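Local coordinates for protein 23S rRNA (guanine(2535)-N(1))-methyltransferase (Streptomyces viridochromogenes, PDB 1O9G) that methylates N1 of guanine-2535 in 23S ribosomal RNA with S-adenosyl-L-methionine as methyl donor and so confers resistance to the orthosomycin antibiotic avilamycin, at residues L16-L22 against Y64-V68; Y28-V33 against G61-L65; T54-C60 against R78-D84; A168-V172 against L204-A208. The protein carries 3 engineered substitutions. One frame throughout, in Å; residues are numbered along the deposited sequence.

Interaction 1. Residues L16-L22 against Y64-V68; sequences LACGVVL and YLLTV
A tyrosine hydroxyl holds a loop here: Tyr64 OH donates to Leu16 O at 2.7 Å, near the ring plane. Residues 16-22 form an irregular turn, with Gly19 at positive phi (91°) and Gly19 N bonded to Leu22 O at 2.9 Å. Residues 64-68 are the first turn of helix 64-72, where Val68 N donates to Tyr64 O at 2.9 Å. The two ends of the segment 16-22 lie against this turn, Leu16 opposite Val68 (CA-CA 6.4 Å) and Leu22 opposite Tyr64 (6.7 Å). Tyr64, chi1 t, sends its ring across the gap. Cys18, also t, sets SG 4.3 Å from the centroid of the Tyr64 ring, an oblique sulfur-aromatic contact, and its CB lies 3.6 Å from Tyr64 CE1. Leu22 in the mp rotamer reaches the helix with CD2: 3.7 Å to Tyr64 CE1, 3.8 Å to Thr67 CG2 and 3.6 Å to Val68 CG2. Val21 rests on Ala130 and Ala131 of helix 122-140. The contact joins the N-terminal loop to the helix of the beta-alpha-beta unit 53-57, 64-72, 77-84. A single directed hydrogen bond to a main-chain carbonyl, set among aliphatic and sulfur contacts, implies an otherwise apolar join.

Interaction 2. Residues Y28-V33 against G61-L65; sequences YPAFPV and GSGYL
This is a buried, mostly apolar contact in which the extended chain leading into helix 33-45 lies along the loop and first turn that open helix 64-72. Tyr28 pairs with Ser62 (CA-CA 6.3 Å), Ala30 with Tyr64 (6.5 Å) and Phe31 with Leu65 (6.2 Å), so both segments run the same way. Tyr28, chi1 m, lays one ring face over Ser62 N; its CE1 is 4.0 Å from Gly61 CA, and its CB is 3.9 Å from Ser62 CB. Gly61 has phi 56°, and a side chain there would crowd the Tyr28 ring. Ser62 OG, chi1 p, accepts from Tyr64 N at 3.3 Å, an ST turn that spans the N-cap residue Gly63. Gly61 N is bonded to Asp84 OD2, which ties this glycine-rich turn after strand 53-57 to the segment 78-84, as in the cofactor loop of Rossmann-like methyltransferases. Ala30 CB sits over one face of the Tyr64 ring, 4.1 Å from Tyr64 CE2, while Phe31 O meets the ring edge, 3.3 Å from the same Tyr64 CE2. Phe31, chi1 t, has Leu65 CD2 over one face of its ring, and Phe31 CD2 is 3.9 Å from Leu65 CD1. Water 2 donates to Phe31 O (2.8 Å) and to Tyr64 OH (3.0 Å), whose own proton goes to Leu16 O. Val33 CG2 touches Tyr64 OH at 3.6 Å.

Interaction 3. Residues T54-C60 against R78-D84; sequences TLWDPCC and RQVIASD
Strands 54-57 and 79-84 run parallel, 4.7 Å apart at closest and 14° from aligned, in register from Thr54 beside Gln79 to Asp57 beside Ala82. The ladder is Leu55 N to Gln79 O (3.2 Å), Ile81 N to Leu55 O (2.9 Å), Asp57 N to Ile81 O (2.9 Å) and Ser83 N to Asp57 O (3.0 Å); Cys60 N to Ser83 O (3.0 Å, Ser83 O less surely placed) follows. On one face, Trp56 (chi1 t, chi2 19°) turns the CD1-NE1 edge of its indole to the neighbouring strand, the six-membered ring extending toward Val172 and Pro169: NE1 donates to Ser83 OG at 3.1 Å, and Trp56 CD1 packs 3.7 Å from Ile81 CG2. Ser83, chi1 p, shares water 3 with Pro58 O. Ile81, mt, brings CD1 to 4.0 Å from Thr54 CG2. Gln79, chi1 p and chi2 t, reaches across so that NE2 gives a weak bond to Thr54 OG1 (3.3 Å); its OE1 pairs with Ser167. On the other face Leu55 (tp) and Val80 (m) pack on Leu66 of helix 64-72, closing the beta-alpha-beta crossover. Asp57, chi1 t, accepts from Cys59 N on OD1 (3.0 Å), an Asx turn, and also bonds Thr174. The middle of the pair is thus mostly apolar, with polar groups at both ends; Asp57, Ser83 and Asp84 (bonded to Gly61 N) lie toward the C-terminal ends, where Rossmann-like methyltransferases bind their cofactor.

Interaction 4. Residues A168-V172 against L204-A208; sequences APDVV and LPAHA
Leu204, in the mt rotamer, spans Pro169 and Val172, on the loop and the strand that follows it: its CD2 lies 3.7 Å from Pro169 CB and its CD1 4.0 Å from Val172 CG2. The following Pro205 continues the apolar seam, with Pro205 CG 4.0 Å from Ala168 CB. From Pro205 to Ala208 the chain makes a type I beta turn, closed by Ala208 N to Pro205 O at 3.1 Å. Opposite it, residues 168-170 are loop and residues 171-172 strand. Ala168 lies nearest Pro205 (CA-CA 6.1 Å) and Asp170 nearest Ala208 (4.4 Å), where Ala208 CA makes a CH...O contact of 3.3 Å with Asp170 O. Pro169 O is turned into the turn, 3.2 Å from Pro205 CD and 3.5 Å from Ala208 CB, and finds no hydrogen-bond partner in the model. Asp170, chi1 m, lies beside the edge of the His207 ring, chi1 p, without bonding to it; its OD2 accepts instead from Thr54 N. Just beyond, Val209 takes up backbone hydrogen bonds with Asp170 and Val172. The turn therefore brings the chain from helix 190-203 into strand 209-214 alongside strand 171-175, completing a beta-alpha-beta unit at the N-terminal ends of two neighbouring parallel strands of the Rossmann-like sheet.

Overall arrangement
Interactions 1, 2 and 3 are buried, whereas interaction 4 is partly exposed and lies about 25 Å from interaction 1, centre to centre, across the middle of the chain. Interactions 1 and 2 share Tyr64 and place two parts of the N-terminal loop against helix 64-72; they touch through Cys18 and Ala30. That helix links the strands of interaction 3, and Leu66 packs on their Leu55, Val80 and Ala82. Interactions 3 and 4 meet through adjacent strands 53-57 and 171-175. Backbone ladder bonds dominate interaction 3; interactions 1 and 2 rely on aromatic and aliphatic packing, to which interaction 1 adds one direct hydroxyl hydrogen bond and interaction 2 water bridges, and interaction 4 on proline and aliphatic contacts.

Interaction 1. Residues L16-L22 against Y64-V68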
loop_
_atom_site.group_PDB
_atom_site.type_symbol
_atom_site.label_atom_id
_atom_site.label_comp_id
_atom_site.label_asym_id
_atom_site.label_seq_id
_atom_site.Cartn_x
_atom_site.Cartn_y
_atom_site.Cartn_z
ATOM N N LEU A 16 11.160 -8.147 -4.678
ATOM C CA LEU A 16 9.879 -7.436 -4.679
ATOM C C LEU A 16 9.702 -6.493 -5.874
ATOM O O LEU A 16 8.713 -5.789 -5.966
ATOM C CB LEU A 16 9.665 -6.698 -3.338
ATOM C CG LEU A 16 9.449 -7.621 -2.138
ATOM C CD1 LEU A 16 9.613 -6.791 -0.835
ATOM C CD2 LEU A 16 8.141 -8.334 -2.199
ATOM N N ALA A 17 10.642 -6.504 -6.805
ATOM C CA ALA A 17 10.591 -5.609 -7.946
ATOM C C ALA A 17 9.340 -5.866 -8.774
ATOM O O ALA A 17 8.923 -6.986 -8.987
ATOM C CB ALA A 17 11.818 -5.767 -8.825
ATOM N N CYS A 18 8.749 -4.810 -9.285
ATOM C CA CYS A 18 7.561 -4.972 -10.076
ATOM C C CYS A 18 7.869 -5.712 -11.388
ATOM O O CYS A 18 8.842 -5.401 -12.078
ATOM C CB CYS A 18 6.962 -3.614 -10.305
ATOM S SG CYS A 18 5.276 -3.636 -10.913
ATOM N N GLY A 19 7.077 -6.727 -11.708
ATOM C CA GLY A 19 7.245 -7.511 -12.914
ATOM C C GLY A 19 8.132 -8.746 -12.797
ATOM O O GLY A 19 8.403 -9.429 -13.794
ATOM N N VAL A 20 8.611 -9.028 -11.596
ATOM C CA VAL A 20 9.409 -10.219 -11.341
ATOM C C VAL A 20 8.468 -11.255 -10.736
ATOM O O VAL A 20 7.988 -12.138 -11.443
ATOM C CB VAL A 20 10.642 -9.895 -10.448
ATOM C CG1 VAL A 20 11.443 -11.161 -10.078
ATOM C CG2 VAL A 20 11.510 -8.872 -11.136
ATOM N N VAL A 21 8.097 -11.093 -9.467
ATOM C CA VAL A 21 7.070 -11.922 -8.842
ATOM C C VAL A 21 5.733 -11.139 -8.805
ATOM O O VAL A 21 4.685 -11.581 -9.318
ATOM C CB VAL A 21 7.483 -12.384 -7.439
ATOM C CG1 VAL A 21 6.395 -13.315 -6.812
ATOM C CG2 VAL A 21 8.855 -13.089 -7.500
ATOM N N LEU A 22 5.779 -9.983 -8.166
ATOM C CA LEU A 22 4.666 -9.053 -8.149
ATOM C C LEU A 22 4.379 -8.568 -9.556
ATOM O O LEU A 22 5.260 -8.508 -10.422
ATOM C CB LEU A 22 4.921 -7.919 -7.156
ATOM C CG LEU A 22 4.735 -8.291 -5.690
ATOM C CD1 LEU A 22 5.674 -9.364 -5.166
ATOM C CD2 LEU A 22 4.814 -7.049 -4.754
ATOM N N TYR A 64 0.181 -3.262 -6.010
ATOM C CA TYR A 64 1.600 -3.530 -5.860
ATOM C C TYR A 64 2.071 -2.985 -4.516
ATOM O O TYR A 64 2.823 -3.653 -3.793
ATOM C CB TYR A 64 2.368 -2.881 -7.024
ATOM C CG TYR A 64 3.841 -2.960 -6.837
ATOM C CD1 TYR A 64 4.532 -4.120 -7.157
ATOM C CD2 TYR A 64 4.553 -1.880 -6.344
ATOM C CE1 TYR A 64 5.900 -4.224 -6.937
ATOM C CE2 TYR A 64 5.932 -1.955 -6.143
ATOM C CZ TYR A 64 6.598 -3.118 -6.448
ATOM O OH TYR A 64 7.949 -3.233 -6.238
ATOM N N LEU A 65 1.711 -1.745 -4.195
ATOM C CA LEU A 65 2.167 -1.108 -2.980
ATOM C C LEU A 65 1.770 -1.900 -1.729
ATOM O O LEU A 65 2.593 -2.188 -0.859
ATOM C CB LEU A 65 1.703 0.346 -2.906
ATOM C CG LEU A 65 2.009 1.140 -1.645
ATOM C CD1 LEU A 65 3.504 1.122 -1.282
ATOM C CD2 LEU A 65 1.510 2.581 -1.824
ATOM N N LEU A 66 0.511 -2.250 -1.633
ATOM C CA LEU A 66 0.018 -2.970 -0.479
ATOM C C LEU A 66 0.657 -4.334 -0.379
ATOM O O LEU A 66 0.948 -4.783 0.712
ATOM C CB LEU A 66 -1.516 -3.067 -0.527
ATOM C CG LEU A 66 -2.176 -3.716 0.690
ATOM C CD1 LEU A 66 -1.941 -2.892 1.941
ATOM C CD2 LEU A 66 -3.630 -3.878 0.445
ATOM N N THR A 67 0.910 -4.961 -1.512
ATOM C CA THR A 67 1.474 -6.301 -1.507
ATOM C C THR A 67 2.948 -6.267 -1.087
ATOM O O THR A 67 3.398 -7.126 -0.303
ATOM C CB THR A 67 1.308 -6.968 -2.872
ATOM O OG1 THR A 67 -0.100 -7.089 -3.180
ATOM C CG2 THR A 67 1.845 -8.374 -2.860
ATOM N N VAL A 68 3.706 -5.271 -1.557
ATOM C CA VAL A 68 5.089 -5.028 -1.100
ATOM C C VAL A 68 5.091 -4.917 0.422
ATOM O O VAL A 68 5.885 -5.568 1.088
ATOM C CB VAL A 68 5.714 -3.759 -1.725
ATOM C CG1 VAL A 68 6.921 -3.252 -0.948
ATOM C CG2 VAL A 68 6.050 -4.041 -3.146
#

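Interaction 2. Residues Y28-V33 against G61-L65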
loop_
_atom_site.group_PDB
_atom_site.type_symbol
_atom_site.label_atom_id
_atom_site.label_comp_id
_atom_site.label_asym_id
_atom_site.label_seq_id
_atom_site.Cartn_x
_atom_site.Cartn_y
_atom_site.Cartn_z
ATOM N N TYR A 28 -0.620 1.636 -14.448
ATOM C CA TYR A 28 -0.418 1.898 -13.034
ATOM C C TYR A 28 1.035 1.876 -12.707
ATOM O O TYR A 28 1.785 1.035 -13.187
ATOM C CB TYR A 28 -1.133 0.868 -12.172
ATOM C CG TYR A 28 -2.582 1.059 -12.238
ATOM C CD1 TYR A 28 -3.214 1.983 -11.426
ATOM C CD2 TYR A 28 -3.337 0.407 -13.214
ATOM C CE1 TYR A 28 -4.557 2.201 -11.536
ATOM C CE2 TYR A 28 -4.673 0.616 -13.332
ATOM C CZ TYR A 28 -5.288 1.521 -12.503
ATOM O OH TYR A 28 -6.639 1.724 -12.627
ATOM N N PRO A 29 1.451 2.782 -11.855
ATOM C CA PRO A 29 2.852 2.849 -11.495
ATOM C C PRO A 29 3.196 1.802 -10.443
ATOM O O PRO A 29 2.353 1.331 -9.701
ATOM C CB PRO A 29 2.967 4.232 -10.893
ATOM C CG PRO A 29 1.648 4.439 -10.229
ATOM C CD PRO A 29 0.645 3.782 -11.124
ATOM N N ALA A 30 4.453 1.450 -10.425
ATOM C CA ALA A 30 5.001 0.746 -9.299
ATOM C C ALA A 30 5.166 1.859 -8.251
ATOM O O ALA A 30 4.769 3.017 -8.464
ATOM C CB ALA A 30 6.304 0.099 -9.705
ATOM N N PHE A 31 5.703 1.507 -7.123
ATOM C CA PHE A 31 6.104 2.453 -6.105
ATOM C C PHE A 31 7.484 1.996 -5.616
ATOM O O PHE A 31 7.700 0.808 -5.471
ATOM C CB PHE A 31 5.101 2.424 -4.951
ATOM C CG PHE A 31 5.215 3.596 -4.045
ATOM C CD1 PHE A 31 4.533 4.763 -4.308
ATOM C CD2 PHE A 31 6.035 3.533 -2.927
ATOM C CE1 PHE A 31 4.691 5.877 -3.500
ATOM C CE2 PHE A 31 6.161 4.638 -2.088
ATOM C CZ PHE A 31 5.481 5.783 -2.358
ATOM N N PRO A 32 8.425 2.897 -5.329
ATOM C CA PRO A 32 9.741 2.446 -4.847
ATOM C C PRO A 32 9.651 1.727 -3.508
ATOM O O PRO A 32 9.069 2.271 -2.581
ATOM C CB PRO A 32 10.550 3.738 -4.696
ATOM C CG PRO A 32 9.771 4.776 -5.311
ATOM C CD PRO A 32 8.354 4.359 -5.455
ATOM N N VAL A 33 10.202 0.524 -3.421
ATOM C CA VAL A 33 10.152 -0.264 -2.201
ATOM C C VAL A 33 10.757 0.489 -1.022
ATOM O O VAL A 33 10.202 0.493 0.068
ATOM C CB VAL A 33 10.849 -1.614 -2.392
ATOM C CG1 VAL A 33 10.904 -2.382 -1.093
ATOM C CG2 VAL A 33 10.105 -2.433 -3.486
ATOM N N GLY A 61 -5.158 0.770 -6.492
ATOM C CA GLY A 61 -4.650 0.629 -7.832
ATOM C C GLY A 61 -4.350 -0.807 -8.145
ATOM O O GLY A 61 -5.185 -1.670 -7.917
ATOM N N SER A 62 -3.144 -1.044 -8.642
ATOM C CA SER A 62 -2.681 -2.380 -9.010
ATOM C C SER A 62 -2.419 -3.285 -7.829
ATOM O O SER A 62 -2.125 -4.466 -8.003
ATOM C CB SER A 62 -1.370 -2.258 -9.791
ATOM O OG SER A 62 -0.288 -1.878 -8.944
ATOM N N GLY A 63 -2.444 -2.736 -6.608
ATOM C CA GLY A 63 -2.173 -3.500 -5.413
ATOM C C GLY A 63 -0.703 -3.790 -5.166
ATOM O O GLY A 63 -0.378 -4.493 -4.187
ATOM N N TYR A 64 0.181 -3.262 -6.010
ATOM C CA TYR A 64 1.600 -3.530 -5.860
ATOM C C TYR A 64 2.071 -2.985 -4.516
ATOM O O TYR A 64 2.823 -3.653 -3.793
ATOM C CB TYR A 64 2.368 -2.881 -7.024
ATOM C CG TYR A 64 3.841 -2.960 -6.837
ATOM C CD1 TYR A 64 4.532 -4.120 -7.157
ATOM C CD2 TYR A 64 4.553 -1.880 -6.344
ATOM C CE1 TYR A 64 5.900 -4.224 -6.937
ATOM C CE2 TYR A 64 5.932 -1.955 -6.143
ATOM C CZ TYR A 64 6.598 -3.118 -6.448
ATOM O OH TYR A 64 7.949 -3.233 -6.238
ATOM N N LEU A 65 1.711 -1.745 -4.195
ATOM C CA LEU A 65 2.167 -1.108 -2.980
ATOM C C LEU A 65 1.770 -1.900 -1.729
ATOM O O LEU A 65 2.593 -2.188 -0.859
ATOM C CB LEU A 65 1.703 0.346 -2.906
ATOM C CG LEU A 65 2.009 1.140 -1.645
ATOM C CD1 LEU A 65 3.504 1.122 -1.282
ATOM C CD2 LEU A 65 1.510 2.581 -1.824
HETATM O O HOH W 1 -0.962 1.152 -8.772
HETATM O O HOH W 2 9.192 -0.748 -7.260
#

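Interaction 3. Residues T54-C60 against R78-D84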
loop_
_atom_site.group_PDB
_atom_site.type_symbol
_atom_site.label_atom_id
_atom_site.label_comp_id
_atom_site.label_asym_id
_atom_site.label_seq_id
_atom_site.Cartn_x
_atom_site.Cartn_y
_atom_site.Cartn_z
ATOM N N THR A 54 -3.466 -3.608 11.414
ATOM C CA THR A 54 -4.306 -3.753 10.265
ATOM C C THR A 54 -4.045 -2.566 9.351
ATOM O O THR A 54 -4.173 -1.406 9.768
ATOM C CB THR A 54 -5.759 -3.807 10.695
ATOM O OG1 THR A 54 -5.965 -5.017 11.457
ATOM C CG2 THR A 54 -6.674 -3.833 9.486
ATOM N N LEU A 55 -3.628 -2.858 8.126
ATOM C CA LEU A 55 -3.264 -1.853 7.124
ATOM C C LEU A 55 -4.265 -1.855 5.972
ATOM O O LEU A 55 -4.567 -2.910 5.425
ATOM C CB LEU A 55 -1.886 -2.171 6.588
ATOM C CG LEU A 55 -1.328 -1.402 5.382
ATOM C CD1 LEU A 55 -1.165 0.015 5.683
ATOM C CD2 LEU A 55 -0.038 -2.006 4.856
ATOM N N TRP A 56 -4.742 -0.656 5.604
ATOM C CA TRP A 56 -5.725 -0.476 4.549
ATOM C C TRP A 56 -5.156 0.469 3.491
ATOM O O TRP A 56 -4.679 1.559 3.814
ATOM C CB TRP A 56 -6.973 0.136 5.154
ATOM C CG TRP A 56 -8.151 0.413 4.265
ATOM C CD1 TRP A 56 -8.436 -0.105 3.036
ATOM C CD2 TRP A 56 -9.265 1.242 4.622
ATOM N NE1 TRP A 56 -9.654 0.361 2.605
ATOM C CE2 TRP A 56 -10.179 1.199 3.544
ATOM C CE3 TRP A 56 -9.551 2.067 5.713
ATOM C CZ2 TRP A 56 -11.365 1.911 3.544
ATOM C CZ3 TRP A 56 -10.758 2.788 5.711
ATOM C CH2 TRP A 56 -11.639 2.696 4.635
ATOM N N ASP A 57 -5.291 0.059 2.223
ATOM C CA ASP A 57 -5.051 0.914 1.083
ATOM C C ASP A 57 -6.375 1.073 0.339
ATOM O O ASP A 57 -6.815 0.154 -0.363
ATOM C CB ASP A 57 -3.990 0.339 0.172
ATOM C CG ASP A 57 -3.605 1.278 -0.929
ATOM O OD1 ASP A 57 -4.371 2.239 -1.225
ATOM O OD2 ASP A 57 -2.526 1.129 -1.541
ATOM N N PRO A 58 -7.053 2.207 0.560
ATOM C CA PRO A 58 -8.369 2.499 -0.035
ATOM C C PRO A 58 -8.332 3.088 -1.446
ATOM O O PRO A 58 -9.386 3.414 -2.008
ATOM C CB PRO A 58 -8.965 3.521 0.929
ATOM C CG PRO A 58 -7.780 4.323 1.372
ATOM C CD PRO A 58 -6.667 3.284 1.486
ATOM N N CYS A 59 -7.137 3.247 -2.002
ATOM C CA CYS A 59 -6.952 3.607 -3.406
ATOM C C CYS A 59 -5.887 2.705 -3.961
ATOM O O CYS A 59 -4.832 3.135 -4.408
ATOM C CB CYS A 59 -6.558 5.056 -3.615
ATOM S SG CYS A 59 -7.521 6.254 -2.711
ATOM N N CYS A 60 -6.161 1.408 -3.936
ATOM C CA CYS A 60 -5.088 0.456 -4.058
ATOM C C CYS A 60 -4.470 0.314 -5.444
ATOM O O CYS A 60 -3.372 -0.231 -5.556
ATOM C CB CYS A 60 -5.544 -0.923 -3.555
ATOM S SG CYS A 60 -6.806 -1.737 -4.548
ATOM N N ARG A 78 -1.373 -7.836 11.046
ATOM C CA ARG A 78 -2.484 -8.736 11.348
ATOM C C ARG A 78 -3.199 -9.114 10.044
ATOM O O ARG A 78 -3.616 -10.244 9.867
ATOM C CB ARG A 78 -3.490 -8.021 12.288
ATOM C CG ARG A 78 -4.757 -8.814 12.566
ATOM C CD ARG A 78 -5.720 -8.152 13.514
ATOM N NE ARG A 78 -5.202 -8.142 14.877
ATOM C CZ ARG A 78 -5.188 -9.199 15.700
ATOM N NH1 ARG A 78 -5.656 -10.390 15.307
ATOM N NH2 ARG A 78 -4.696 -9.067 16.930
ATOM N N GLN A 79 -3.432 -8.130 9.184
ATOM C CA GLN A 79 -4.248 -8.293 7.981
ATOM C C GLN A 79 -4.096 -7.043 7.137
ATOM O O GLN A 79 -3.756 -5.974 7.671
ATOM C CB GLN A 79 -5.725 -8.486 8.302
ATOM C CG GLN A 79 -6.340 -7.282 8.883
ATOM C CD GLN A 79 -7.791 -7.438 9.244
ATOM O OE1 GLN A 79 -8.642 -7.577 8.354
ATOM N NE2 GLN A 79 -8.092 -7.384 10.551
ATOM N N VAL A 80 -4.373 -7.171 5.858
ATOM C CA VAL A 80 -4.443 -6.037 4.964
ATOM C C VAL A 80 -5.802 -6.008 4.269
ATOM O O VAL A 80 -6.447 -7.030 4.043
ATOM C CB VAL A 80 -3.278 -6.032 3.929
ATOM C CG1 VAL A 80 -1.948 -5.967 4.628
ATOM C CG2 VAL A 80 -3.298 -7.235 3.043
ATOM N N ILE A 81 -6.191 -4.772 3.934
ATOM C CA ILE A 81 -7.437 -4.497 3.250
ATOM C C ILE A 81 -7.145 -3.614 2.056
ATOM O O ILE A 81 -6.486 -2.599 2.197
ATOM C CB ILE A 81 -8.436 -3.794 4.194
ATOM C CG1 ILE A 81 -8.639 -4.657 5.457
ATOM C CG2 ILE A 81 -9.730 -3.528 3.466
ATOM C CD1 ILE A 81 -9.435 -4.015 6.572
ATOM N N ALA A 82 -7.686 -4.003 0.906
ATOM C CA ALA A 82 -7.551 -3.222 -0.321
ATOM C C ALA A 82 -8.932 -2.821 -0.827
ATOM O O ALA A 82 -9.870 -3.612 -0.841
ATOM C CB ALA A 82 -6.871 -3.995 -1.366
ATOM N N SER A 83 -9.020 -1.595 -1.289
ATOM C CA SER A 83 -10.202 -1.191 -2.019
ATOM C C SER A 83 -9.873 -0.073 -3.002
ATOM O O SER A 83 -8.842 0.615 -2.867
ATOM C CB SER A 83 -11.337 -0.809 -1.059
ATOM O OG SER A 83 -11.013 0.281 -0.216
ATOM N N ASP A 84 -10.711 0.060 -4.016
ATOM C CA ASP A 84 -10.593 1.106 -5.032
ATOM C C ASP A 84 -11.912 1.192 -5.794
ATOM O O ASP A 84 -12.756 0.327 -5.674
ATOM C CB ASP A 84 -9.441 0.829 -5.991
ATOM C CG ASP A 84 -8.791 2.096 -6.540
ATOM O OD1 ASP A 84 -9.505 3.103 -6.713
ATOM O OD2 ASP A 84 -7.594 2.163 -6.851
HETATM O O HOH W 3 -11.789 2.515 -1.333
#

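Interaction 4. Residues A168-V172 against L204-A208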
loop_
_atom_site.group_PDB
_atom_site.type_symbol
_atom_site.label_atom_id
_atom_site.label_comp_id
_atom_site.label_asym_id
_atom_site.label_seq_id
_atom_site.Cartn_x
_atom_site.Cartn_y
_atom_site.Cartn_z
ATOM N N ALA A 168 -10.842 -2.653 12.258
ATOM C CA ALA A 168 -10.509 -1.269 12.591
ATOM C C ALA A 168 -9.061 -0.975 12.178
ATOM O O ALA A 168 -8.125 -1.204 12.958
ATOM C CB ALA A 168 -10.712 -1.027 14.083
ATOM N N PRO A 169 -8.825 -0.507 10.950
ATOM C CA PRO A 169 -7.444 -0.259 10.519
ATOM C C PRO A 169 -6.672 0.709 11.412
ATOM O O PRO A 169 -7.203 1.737 11.794
ATOM C CB PRO A 169 -7.621 0.293 9.127
ATOM C CG PRO A 169 -8.876 -0.288 8.677
ATOM C CD PRO A 169 -9.774 -0.282 9.855
ATOM N N ASP A 170 -5.425 0.355 11.702
ATOM C CA ASP A 170 -4.528 1.236 12.435
ATOM C C ASP A 170 -3.756 2.181 11.524
ATOM O O ASP A 170 -3.326 3.219 11.966
ATOM C CB ASP A 170 -3.543 0.406 13.249
ATOM C CG ASP A 170 -4.228 -0.693 14.035
ATOM O OD1 ASP A 170 -4.891 -0.374 15.045
ATOM O OD2 ASP A 170 -4.228 -1.883 13.662
ATOM N N VAL A 171 -3.522 1.767 10.282
ATOM C CA VAL A 171 -2.771 2.538 9.310
ATOM C C VAL A 171 -3.504 2.474 7.987
ATOM O O VAL A 171 -3.897 1.391 7.544
ATOM C CB VAL A 171 -1.318 2.018 9.145
ATOM C CG1 VAL A 171 -0.550 2.820 8.091
ATOM C CG2 VAL A 171 -0.566 2.053 10.492
ATOM N N VAL A 172 -3.685 3.639 7.387
ATOM C CA VAL A 172 -4.029 3.769 5.981
ATOM C C VAL A 172 -2.769 4.283 5.286
ATOM O O VAL A 172 -2.125 5.208 5.754
ATOM C CB VAL A 172 -5.160 4.755 5.786
ATOM C CG1 VAL A 172 -5.273 5.157 4.284
ATOM C CG2 VAL A 172 -6.441 4.191 6.327
ATOM N N LEU A 204 -12.551 5.153 10.752
ATOM C CA LEU A 204 -11.358 4.629 11.439
ATOM C C LEU A 204 -11.402 4.800 12.938
ATOM O O LEU A 204 -12.071 5.701 13.443
ATOM C CB LEU A 204 -10.115 5.345 10.937
ATOM C CG LEU A 204 -9.757 5.064 9.495
ATOM C CD1 LEU A 204 -8.705 6.068 9.014
ATOM C CD2 LEU A 204 -9.271 3.636 9.358
ATOM N N PRO A 205 -10.641 3.988 13.663
ATOM C CA PRO A 205 -10.460 4.262 15.085
ATOM C C PRO A 205 -9.650 5.556 15.259
ATOM O O PRO A 205 -8.917 5.954 14.341
ATOM C CB PRO A 205 -9.706 3.038 15.591
ATOM C CG PRO A 205 -8.951 2.543 14.420
ATOM C CD PRO A 205 -9.796 2.863 13.218
ATOM N N ALA A 206 -9.813 6.210 16.411
ATOM C CA ALA A 206 -9.287 7.543 16.675
ATOM C C ALA A 206 -7.776 7.610 16.508
ATOM O O ALA A 206 -7.223 8.603 16.033
ATOM C CB ALA A 206 -9.671 7.967 18.061
ATOM N N HIS A 207 -7.105 6.537 16.880
ATOM C CA HIS A 207 -5.632 6.500 16.827
ATOM C C HIS A 207 -5.027 6.283 15.456
ATOM O O HIS A 207 -3.817 6.385 15.311
ATOM C CB HIS A 207 -5.075 5.412 17.738
ATOM C CG HIS A 207 -5.451 4.028 17.303
ATOM N ND1 HIS A 207 -4.646 3.216 16.531
ATOM C CD2 HIS A 207 -6.575 3.321 17.546
ATOM C CE1 HIS A 207 -5.272 2.077 16.306
ATOM N NE2 HIS A 207 -6.445 2.120 16.907
ATOM N N ALA A 208 -5.836 5.930 14.468
ATOM C CA ALA A 208 -5.312 5.498 13.194
ATOM C C ALA A 208 -4.473 6.604 12.559
ATOM O O ALA A 208 -4.840 7.781 12.591
ATOM C CB ALA A 208 -6.435 5.136 12.253
#